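Local atomic coordinates of 4-alpha-glucanotransferase (Aquifex aeolicus, PDB entry 1TZ7), a protein that is an amylomaltase, also called disproportionating enzyme or D-enzyme, of the 4-alpha-glucanotransferase family, built round a parallel beta/alpha barrel. Residues Lys211-Arg214 against Tyr215-Arg219. Numbering follows the deposited sequence.
Sequences KLRR and YARER
R217 CD lies over one face of the R213 guanidinium, offset toward its rim, 3.5 Å from R213 NH1. The R213 chain runs out extended, and the bends of R217 at chi2 and chi3 bring its CD over that face. The two side chains run side by side, and their guanidinium planes are 27° apart. A salt bridge from R213 NH1 to D301 probably offsets the nearness of like charges; R217 NE is hydrogen-bonded to I221 O. At the edge of the R214 guanidinium sits the E218 carboxylate, turned almost perpendicular to it. R214 and E218 form a salt bridge; its one hydrogen bond, R214 NE to E218 OE2 at 3.4 Å, is weak though nearly straight at 168°. R214 reaches it with CG anti to the backbone N (chi1 176°) and the rest of the chain extended. The R219 guanidinium lies over one face of the Y215 ring, with R219 NH2 3.3 Å above the ring plane, over its centre. The same NH2 donates to Y215 O at 3.0 Å, which helps hold the guanidinium over the ring. Y47 meets Y215 edge-to-face, and Y215 OH is hydrogen-bonded to D51.

K211 to R217 lie in the last turns of helix 192-218, which leads into strand 222-227 of the parallel barrel sheet. Four i to i+4 backbone bonds join the two segments, from Y215 N to K211 O at 3.2 Å through to E218 N to R214 O at 3.0 Å. L212 packs on A46 and L50 of helix 44-56.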
loop_
_atom_site.group_PDB
_atom_site.type_symbol
_atom_site.label_atom_id
_atom_site.label_comp_id
_atom_site.label_asym_id
_atom_site.label_seq_id
_atom_site.Cartn_x
_atom_site.Cartn_y
_atom_site.Cartn_z
ATOM N N LYS A 211 -1.438 8.288 16.637
ATOM C CA LYS A 211 -0.958 7.738 17.903
ATOM C C LYS A 211 0.039 6.599 17.669
ATOM O O LYS A 211 1.054 6.506 18.347
ATOM C CB LYS A 211 -2.144 7.228 18.737
ATOM C CG LYS A 211 -1.899 7.225 20.234
ATOM C CD LYS A 211 -3.106 6.662 21.001
ATOM C CE LYS A 211 -4.185 7.726 21.226
ATOM N NZ LYS A 211 -5.236 7.692 20.171
ATOM N N LEU A 212 -0.263 5.739 16.707
ATOM C CA LEU A 212 0.598 4.610 16.401
ATOM C C LEU A 212 1.911 5.096 15.786
ATOM O O LEU A 212 2.981 4.561 16.077
ATOM C CB LEU A 212 -0.103 3.654 15.440
ATOM C CG LEU A 212 0.662 2.371 15.097
ATOM C CD1 LEU A 212 0.781 1.467 16.313
ATOM C CD2 LEU A 212 -0.018 1.637 13.951
ATOM N N ARG A 213 1.816 6.109 14.940
ATOM C CA ARG A 213 2.982 6.658 14.267
ATOM C C ARG A 213 3.952 7.315 15.264
ATOM O O ARG A 213 5.167 7.185 15.136
ATOM C CB ARG A 213 2.558 7.680 13.220
ATOM C CG ARG A 213 3.703 8.464 12.685
ATOM C CD ARG A 213 3.376 9.368 11.542
ATOM N NE ARG A 213 4.555 10.120 11.165
ATOM C CZ ARG A 213 5.578 9.619 10.491
ATOM N NH1 ARG A 213 6.622 10.382 10.221
ATOM N NH2 ARG A 213 5.558 8.351 10.072
ATOM N N ARG A 214 3.406 8.014 16.244
ATOM C CA ARG A 214 4.223 8.630 17.287
ATOM C C ARG A 214 4.961 7.563 18.085
ATOM O O ARG A 214 6.139 7.706 18.388
ATOM C CB ARG A 214 3.353 9.474 18.223
ATOM C CG ARG A 214 4.117 10.073 19.399
ATOM C CD ARG A 214 3.277 10.958 20.305
ATOM N NE ARG A 214 4.009 11.340 21.510
ATOM C CZ ARG A 214 3.508 12.089 22.488
ATOM N NH1 ARG A 214 4.254 12.383 23.549
ATOM N NH2 ARG A 214 2.261 12.546 22.411
ATOM N N TYR A 215 4.255 6.496 18.422
ATOM C CA TYR A 215 4.842 5.382 19.138
ATOM C C TYR A 215 6.032 4.810 18.335
ATOM O O TYR A 215 7.098 4.559 18.883
ATOM C CB TYR A 215 3.778 4.308 19.365
ATOM C CG TYR A 215 4.122 3.288 20.416
ATOM C CD1 TYR A 215 4.732 2.089 20.068
ATOM C CD2 TYR A 215 3.816 3.507 21.759
ATOM C CE1 TYR A 215 5.046 1.140 21.024
ATOM C CE2 TYR A 215 4.122 2.563 22.724
ATOM C CZ TYR A 215 4.739 1.375 22.346
ATOM O OH TYR A 215 5.052 0.421 23.294
ATOM N N ALA A 216 5.831 4.626 17.037
ATOM C CA ALA A 216 6.877 4.098 16.160
ATOM C C ALA A 216 8.077 5.057 16.088
ATOM O O ALA A 216 9.222 4.641 16.229
ATOM C CB ALA A 216 6.323 3.853 14.782
ATOM N N ARG A 217 7.793 6.338 15.873
ATOM C CA ARG A 217 8.839 7.351 15.655
ATOM C C ARG A 217 9.729 7.552 16.897
ATOM O O ARG A 217 10.942 7.762 16.776
ATOM C CB ARG A 217 8.206 8.688 15.263
ATOM C CG ARG A 217 7.626 8.713 13.849
ATOM C CD ARG A 217 8.640 9.106 12.782
ATOM N NE ARG A 217 9.676 8.102 12.666
ATOM C CZ ARG A 217 10.985 8.353 12.598
ATOM N NH1 ARG A 217 11.835 7.341 12.505
ATOM N NH2 ARG A 217 11.450 9.600 12.615
ATOM N N GLU A 218 9.125 7.487 18.079
ATOM C CA GLU A 218 9.865 7.664 19.331
ATOM C C GLU A 218 10.814 6.493 19.583
ATOM O O GLU A 218 11.751 6.603 20.378
ATOM C CB GLU A 218 8.899 7.810 20.508
ATOM C CG GLU A 218 8.225 9.167 20.582
ATOM C CD GLU A 218 7.392 9.343 21.841
ATOM O OE1 GLU A 218 6.887 8.328 22.375
ATOM O OE2 GLU A 218 7.242 10.496 22.294
ATOM N N ARG A 219 10.561 5.374 18.904
ATOM C CA ARG A 219 11.416 4.194 18.999
ATOM C C ARG A 219 12.304 4.027 17.738
ATOM O O ARG A 219 12.902 2.981 17.525
ATOM C CB ARG A 219 10.554 2.940 19.229
ATOM C CG ARG A 219 9.969 2.873 20.637
ATOM C CD ARG A 219 8.726 2.012 20.776
ATOM N NE ARG A 219 8.200 2.074 22.142
ATOM C CZ ARG A 219 7.477 3.087 22.631
ATOM N NH1 ARG A 219 7.054 3.052 23.888
ATOM N NH2 ARG A 219 7.170 4.130 21.862
#